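Local coordinates for EtuB protein (Clostridium kluyveri DSM 555, PDB 3IO0) that probably builds, as a trimer of tandem-repeat chains, part of the shell of a bacterial microcompartment associated with ethanol utilisation, at residues A[55-60]-A[131-136]; A[65-70]-A[86-91]. One frame throughout, in Å; residues are numbered along the deposited sequence.

Contact 1 and contact 2 lie about 10 Å apart between their centres and share a boundary. In contact 1, helix 50-61 meets the start of helix 132-138, bringing a helix from each of the two circularly permuted BMC sequence ranges together. Contact 2 is the pairing of strands 66-71 and 84-90 in the first of the two five-stranded sheets; helix 50-61 is followed in the chain by strand 66-71, the outermost strand of that sheet within this chain. Helix 132-138 rests on that strand: Ile133 CD1 lies 3.8 Å from Val67 CG2, and Ile133 O is 3.4 Å from Ile70 CD1. Neither contact is touched by another chain of the trimer.

Contact 1 of 2, residues A[55-60]-A[131-136]; sequences AADEAV and SLIFEK
Asp57 CG stands anti to its backbone N (chi1 -158°), which directs the carboxylate at the first turn of helix 132-138, while Ile133 CG1, anti to its own carbonyl carbon, lies against the backbone of Asp57. In this tandem chain of BMC shell domains, the Asp57 carboxylate receives N-H groups at the N-terminal end of helix 132-138, in a contact between the two circularly permuted BMC sequence ranges. Ser131, the N-cap residue, gives its N-H to the syn lone pair of Asp57 OD2 in a 2.8 Å bond that is nearly straight (168°). Ile133 N reaches Asp57 OD1 at 3.0 Å, almost along its C-O axis, and Ser131 OG adds a weak bond to the same oxygen. The positive end of the helix dipole would probably stabilise this buried carboxylate in its charged form. Beside it the Phe134 ring, inclined 59° to the carboxylate plane, brings CE2 within 3.6 Å of Asp57 CB; the Phe134 side chain also touches Met53 and Met54. Apolar pairs extend the junction: Ile133 CD1 lies 3.9 Å from Ala56 CB, and at the other end Val60 CG2 meets Leu132 CD1 at 3.8 Å.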
ATOM      1  N   ALA A  55       1.396  10.733  21.298  1.00 47.69           N
ATOM      2  CA  ALA A  55       0.660  10.269  22.478  1.00 47.48           C
ATOM      3  C   ALA A  55       1.357   9.100  23.178  1.00 47.56           C
ATOM      4  O   ALA A  55       1.424   9.067  24.395  1.00 48.00           O
ATOM      5  CB  ALA A  55      -0.761   9.907  22.111  1.00 47.15           C
ATOM      6  N   ALA A  56       1.897   8.155  22.418  1.00 47.52           N
ATOM      7  CA  ALA A  56       2.588   7.022  23.012  1.00 47.67           C
ATOM      8  C   ALA A  56       3.944   7.418  23.625  1.00 48.16           C
ATOM      9  O   ALA A  56       4.390   6.816  24.611  1.00 48.05           O
ATOM     10  CB  ALA A  56       2.754   5.916  21.995  1.00 47.36           C
ATOM     11  N   ASP A  57       4.601   8.425  23.048  1.00 48.67           N
ATOM     12  CA  ASP A  57       5.879   8.872  23.588  1.00 49.34           C
ATOM     13  C   ASP A  57       5.637   9.540  24.942  1.00 49.89           C
ATOM     14  O   ASP A  57       6.394   9.321  25.895  1.00 50.06           O
ATOM     15  CB  ASP A  57       6.600   9.805  22.615  1.00 49.37           C
ATOM     16  CG  ASP A  57       8.118   9.872  22.860  1.00 50.32           C
ATOM     17  OD1 ASP A  57       8.773   8.804  22.969  1.00 49.49           O
ATOM     18  OD2 ASP A  57       8.657  11.008  22.920  1.00 51.74           O
ATOM     19  N   GLU A  58       4.558  10.322  25.036  1.00 50.25           N
ATOM     20  CA  GLU A  58       4.113  10.889  26.308  1.00 50.83           C
ATOM     21  C   GLU A  58       3.890   9.755  27.334  1.00 50.43           C
ATOM     22  O   GLU A  58       4.255   9.877  28.509  1.00 50.79           O
ATOM     23  CB  GLU A  58       2.833  11.703  26.098  1.00 50.44           C
ATOM     24  CG  GLU A  58       2.744  12.996  26.923  1.00 52.24           C
ATOM     25  CD  GLU A  58       1.447  13.808  26.649  1.00 52.96           C
ATOM     26  OE1 GLU A  58       0.688  14.071  27.611  1.00 55.98           O
ATOM     27  OE2 GLU A  58       1.169  14.187  25.482  1.00 54.68           O
ATOM     28  N   ALA A  59       3.334   8.640  26.862  1.00 49.90           N
ATOM     29  CA  ALA A  59       3.005   7.499  27.704  1.00 49.15           C
ATOM     30  C   ALA A  59       4.210   6.784  28.327  1.00 48.92           C
ATOM     31  O   ALA A  59       4.177   6.423  29.498  1.00 48.91           O
ATOM     32  CB  ALA A  59       2.152   6.529  26.931  1.00 49.07           C
ATOM     33  N   VAL A  60       5.272   6.573  27.559  1.00 48.71           N
ATOM     34  CA  VAL A  60       6.436   5.839  28.088  1.00 48.51           C
ATOM     35  C   VAL A  60       7.249   6.694  29.074  1.00 48.26           C
ATOM     36  O   VAL A  60       7.908   6.185  30.003  1.00 47.98           O
ATOM     37  CB  VAL A  60       7.330   5.238  26.949  1.00 48.52           C
ATOM     38  CG1 VAL A  60       6.470   4.548  25.907  1.00 48.49           C
ATOM     39  CG2 VAL A  60       8.168   6.294  26.284  1.00 48.47           C
ATOM     40  N   SER A 131      11.402  10.746  23.465  1.00 48.17           N
ATOM     41  CA  SER A 131      11.933   9.551  24.108  1.00 48.11           C
ATOM     42  C   SER A 131      11.706   8.257  23.307  1.00 47.94           C
ATOM     43  O   SER A 131      11.640   8.282  22.078  1.00 47.99           O
ATOM     44  CB  SER A 131      11.533   9.464  25.601  1.00 48.37           C
ATOM     45  OG  SER A 131      10.411   8.638  25.826  1.00 47.96           O
ATOM     46  N   LEU A 132      11.603   7.135  24.013  1.00 47.77           N
ATOM     47  CA  LEU A 132      11.679   5.798  23.423  1.00 47.39           C
ATOM     48  C   LEU A 132      10.967   5.580  22.092  1.00 47.26           C
ATOM     49  O   LEU A 132      11.500   4.878  21.225  1.00 47.24           O
ATOM     50  CB  LEU A 132      11.209   4.760  24.427  1.00 47.45           C
ATOM     51  CG  LEU A 132      12.069   4.646  25.674  1.00 47.70           C
ATOM     52  CD1 LEU A 132      11.239   4.074  26.803  1.00 48.89           C
ATOM     53  CD2 LEU A 132      13.262   3.768  25.384  1.00 49.02           C
ATOM     54  N   ILE A 133       9.778   6.159  21.921  1.00 46.89           N
ATOM     55  CA  ILE A 133       9.061   5.982  20.658  1.00 46.69           C
ATOM     56  C   ILE A 133       9.888   6.495  19.478  1.00 46.79           C
ATOM     57  O   ILE A 133      10.239   5.715  18.583  1.00 46.95           O
ATOM     58  CB  ILE A 133       7.662   6.617  20.659  1.00 46.57           C
ATOM     59  CG1 ILE A 133       6.731   5.831  21.583  1.00 46.72           C
ATOM     60  CG2 ILE A 133       7.077   6.649  19.239  1.00 46.04           C
ATOM     61  CD1 ILE A 133       6.270   4.488  21.029  1.00 46.21           C
ATOM     62  N   PHE A 134      10.227   7.785  19.500  1.00 46.45           N
ATOM     63  CA  PHE A 134      10.892   8.419  18.373  1.00 46.11           C
ATOM     64  C   PHE A 134      12.339   8.014  18.261  1.00 46.34           C
ATOM     65  O   PHE A 134      12.937   8.124  17.190  1.00 46.35           O
ATOM     66  CB  PHE A 134      10.755   9.929  18.452  1.00 45.99           C
ATOM     67  CG  PHE A 134       9.338  10.389  18.503  1.00 45.66           C
ATOM     68  CD1 PHE A 134       8.450  10.043  17.491  1.00 45.46           C
ATOM     69  CD2 PHE A 134       8.878  11.150  19.572  1.00 45.54           C
ATOM     70  CE1 PHE A 134       7.125  10.451  17.537  1.00 45.72           C
ATOM     71  CE2 PHE A 134       7.552  11.576  19.626  1.00 45.81           C
ATOM     72  CZ  PHE A 134       6.673  11.226  18.607  1.00 45.87           C
ATOM     73  N   GLU A 135      12.902   7.522  19.358  1.00 46.61           N
ATOM     74  CA  GLU A 135      14.227   6.920  19.298  1.00 46.91           C
ATOM     75  C   GLU A 135      14.202   5.622  18.497  1.00 47.40           C
ATOM     76  O   GLU A 135      15.093   5.363  17.695  1.00 47.74           O
ATOM     77  CB  GLU A 135      14.764   6.650  20.685  1.00 46.62           C
ATOM     78  CG  GLU A 135      14.861   7.863  21.543  1.00 46.22           C
ATOM     79  CD  GLU A 135      15.494   7.542  22.863  1.00 46.16           C
ATOM     80  OE1 GLU A 135      15.397   8.380  23.774  1.00 46.00           O
ATOM     81  OE2 GLU A 135      16.085   6.446  22.991  1.00 46.08           O
ATOM     82  N   LYS A 136      13.177   4.805  18.706  1.00 47.86           N
ATOM     83  CA  LYS A 136      13.069   3.555  17.975  1.00 48.37           C
ATOM     84  C   LYS A 136      12.610   3.785  16.522  1.00 48.12           C
ATOM     85  O   LYS A 136      13.110   3.139  15.600  1.00 48.41           O
ATOM     86  CB  LYS A 136      12.159   2.571  18.726  1.00 48.75           C
ATOM     87  CG  LYS A 136      12.049   1.177  18.106  1.00 50.57           C
ATOM     88  CD  LYS A 136      12.455   0.120  19.129  1.00 54.92           C
ATOM     89  CE  LYS A 136      11.733  -1.216  18.924  1.00 57.06           C
ATOM     90  NZ  LYS A 136      12.103  -1.910  17.650  1.00 58.83           N
TER

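Contact 2 of 2, residues A[65-70]-A[86-91]; sequences TEVATI and IVLKAA
A classic beta bulge interrupts the antiparallel pairing of strands 66-71 and 84-90, with Ala68 and Thr69 both facing Val87. Val87 O accepts two bonds there, from Ala68 N at 2.7 Å and from Thr69 N at 3.2 Å, the second donor lying in the carbonyl plane on a lone pair. Ala68 takes nearly helical backbone angles (phi -83°, psi -51°), which accommodates the extra residue; its CB lies 3.8 Å from Val87 CG1. Beyond the bulge Val87 N bonds to Thr69 O, and Thr69 CG2 packs against Val87 CB at 3.6 Å; the Thr69 hydroxyl is engaged instead by Glu71. On the other side of the bulge, Glu66 and Lys89 form a hydrogen-bonded pair through both backbone N-H groups. Lys89 CG sits between its backbone N and carbonyl carbon (chi1 61°), 3.9 Å from Glu66 CB. The extended lysine chain then passes Glu66, with CE 3.6 Å from OE1, but NZ is too far from that oxygen for a salt bridge and makes a weak bond to Gly32 O. The opposite face carries the non-hydrogen-bonded pairs: Val67 CG2 touches Leu88 CD2 at 3.9 Å, and Ile70 lies across from Ile86. Helices 50-61, 93-111 and 132-138 pack on this face, an antiparallel sheet backed by helices as in the alpha/beta fold of BMC shell domains.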
ATOM      1  N   THR A  65       7.317   1.330  31.012  1.00 51.26           N
ATOM      2  CA  THR A  65       7.147   0.535  29.799  1.00 51.43           C
ATOM      3  C   THR A  65       8.316   0.651  28.804  1.00 51.72           C
ATOM      4  O   THR A  65       9.178   1.530  28.914  1.00 51.91           O
ATOM      5  CB  THR A  65       5.831   0.878  29.112  1.00 51.31           C
ATOM      6  OG1 THR A  65       5.704   2.300  29.048  1.00 51.20           O
ATOM      7  CG2 THR A  65       4.662   0.316  29.904  1.00 51.19           C
ATOM      8  N   GLU A  66       8.357  -0.267  27.847  1.00 51.67           N
ATOM      9  CA  GLU A  66       9.360  -0.219  26.791  1.00 51.41           C
ATOM     10  C   GLU A  66       8.677  -0.476  25.451  1.00 50.85           C
ATOM     11  O   GLU A  66       7.504  -0.860  25.409  1.00 50.79           O
ATOM     12  CB  GLU A  66      10.462  -1.235  27.045  1.00 51.59           C
ATOM     13  CG  GLU A  66      11.342  -0.924  28.234  1.00 53.23           C
ATOM     14  CD  GLU A  66      12.557  -1.843  28.300  1.00 56.26           C
ATOM     15  OE1 GLU A  66      12.404  -3.064  28.051  1.00 57.34           O
ATOM     16  OE2 GLU A  66      13.668  -1.343  28.598  1.00 57.05           O
ATOM     17  N   VAL A  67       9.402  -0.250  24.361  1.00 49.92           N
ATOM     18  CA  VAL A  67       8.809  -0.333  23.040  1.00 48.85           C
ATOM     19  C   VAL A  67       9.143  -1.675  22.405  1.00 48.53           C
ATOM     20  O   VAL A  67      10.308  -1.986  22.156  1.00 48.66           O
ATOM     21  CB  VAL A  67       9.272   0.841  22.161  1.00 48.81           C
ATOM     22  CG1 VAL A  67       8.879   0.623  20.710  1.00 48.66           C
ATOM     23  CG2 VAL A  67       8.707   2.162  22.693  1.00 48.15           C
ATOM     24  N   ALA A  68       8.116  -2.479  22.163  1.00 48.01           N
ATOM     25  CA  ALA A  68       8.295  -3.773  21.525  1.00 47.50           C
ATOM     26  C   ALA A  68       8.367  -3.596  20.014  1.00 47.22           C
ATOM     27  O   ALA A  68       9.294  -4.074  19.371  1.00 47.39           O
ATOM     28  CB  ALA A  68       7.174  -4.714  21.907  1.00 47.42           C
ATOM     29  N   THR A  69       7.403  -2.890  19.439  1.00 46.73           N
ATOM     30  CA  THR A  69       7.410  -2.699  18.000  1.00 46.51           C
ATOM     31  C   THR A  69       6.618  -1.470  17.574  1.00 46.26           C
ATOM     32  O   THR A  69       5.576  -1.171  18.150  1.00 46.52           O
ATOM     33  CB  THR A  69       6.923  -3.981  17.257  1.00 46.41           C
ATOM     34  OG1 THR A  69       7.131  -3.830  15.854  1.00 46.80           O
ATOM     35  CG2 THR A  69       5.462  -4.234  17.493  1.00 46.39           C
ATOM     36  N   ILE A  70       7.135  -0.745  16.583  1.00 45.82           N
ATOM     37  CA  ILE A  70       6.389   0.341  15.946  1.00 45.39           C
ATOM     38  C   ILE A  70       6.363   0.085  14.444  1.00 45.50           C
ATOM     39  O   ILE A  70       7.399   0.151  13.800  1.00 45.38           O
ATOM     40  CB  ILE A  70       7.044   1.708  16.193  1.00 45.18           C
ATOM     41  CG1 ILE A  70       7.278   1.938  17.684  1.00 44.44           C
ATOM     42  CG2 ILE A  70       6.209   2.827  15.566  1.00 45.06           C
ATOM     43  CD1 ILE A  70       8.355   2.961  17.968  1.00 44.14           C
ATOM     44  N   ILE A  86       1.532   0.235  17.402  1.00 44.38           N
ATOM     45  CA  ILE A  86       2.514   0.415  18.461  1.00 44.16           C
ATOM     46  C   ILE A  86       2.271  -0.620  19.541  1.00 44.59           C
ATOM     47  O   ILE A  86       1.145  -0.757  20.032  1.00 44.77           O
ATOM     48  CB  ILE A  86       2.417   1.823  19.066  1.00 43.75           C
ATOM     49  CG1 ILE A  86       2.793   2.867  18.017  1.00 43.71           C
ATOM     50  CG2 ILE A  86       3.319   1.952  20.273  1.00 43.13           C
ATOM     51  CD1 ILE A  86       2.359   4.275  18.362  1.00 44.42           C
ATOM     52  N   VAL A  87       3.322  -1.362  19.888  1.00 44.83           N
ATOM     53  CA  VAL A  87       3.258  -2.329  20.976  1.00 45.31           C
ATOM     54  C   VAL A  87       4.287  -1.971  22.033  1.00 45.83           C
ATOM     55  O   VAL A  87       5.478  -1.879  21.745  1.00 46.02           O
ATOM     56  CB  VAL A  87       3.438  -3.796  20.494  1.00 45.21           C
ATOM     57  CG1 VAL A  87       3.424  -4.757  21.657  1.00 44.59           C
ATOM     58  CG2 VAL A  87       2.328  -4.175  19.541  1.00 45.34           C
ATOM     59  N   LEU A  88       3.798  -1.754  23.251  1.00 46.41           N
ATOM     60  CA  LEU A  88       4.628  -1.493  24.412  1.00 46.92           C
ATOM     61  C   LEU A  88       4.690  -2.744  25.274  1.00 47.90           C
ATOM     62  O   LEU A  88       3.682  -3.443  25.415  1.00 48.34           O
ATOM     63  CB  LEU A  88       4.031  -0.353  25.229  1.00 46.53           C
ATOM     64  CG  LEU A  88       3.746   0.971  24.530  1.00 45.69           C
ATOM     65  CD1 LEU A  88       3.096   1.954  25.490  1.00 43.83           C
ATOM     66  CD2 LEU A  88       5.034   1.534  23.962  1.00 45.65           C
ATOM     67  N   LYS A  89       5.861  -3.027  25.844  1.00 48.93           N
ATOM     68  CA  LYS A  89       6.039  -4.184  26.722  1.00 50.03           C
ATOM     69  C   LYS A  89       6.337  -3.796  28.168  1.00 51.14           C
ATOM     70  O   LYS A  89       6.970  -2.766  28.439  1.00 51.51           O
ATOM     71  CB  LYS A  89       7.119  -5.119  26.183  1.00 49.78           C
ATOM     72  CG  LYS A  89       8.507  -4.512  26.058  1.00 49.93           C
ATOM     73  CD  LYS A  89       9.513  -5.566  25.599  1.00 50.13           C
ATOM     74  CE  LYS A  89      10.910  -4.994  25.451  1.00 49.97           C
ATOM     75  NZ  LYS A  89      11.726  -5.876  24.588  1.00 50.13           N
ATOM     76  N   ALA A  90       5.873  -4.634  29.093  1.00 52.41           N
ATOM     77  CA  ALA A  90       6.010  -4.391  30.531  1.00 53.51           C
ATOM     78  C   ALA A  90       6.018  -5.710  31.269  1.00 54.31           C
ATOM     79  O   ALA A  90       5.431  -6.684  30.805  1.00 54.56           O
ATOM     80  CB  ALA A  90       4.863  -3.525  31.043  1.00 53.37           C
ATOM     81  N   ALA A  91       6.678  -5.736  32.422  1.00 55.45           N
ATOM     82  CA  ALA A  91       6.641  -6.905  33.298  1.00 56.27           C
ATOM     83  C   ALA A  91       5.246  -7.057  33.911  1.00 56.93           C
ATOM     84  O   ALA A  91       4.781  -8.167  34.154  1.00 57.02           O
ATOM     85  CB  ALA A  91       7.699  -6.786  34.385  1.00 56.03           C
TER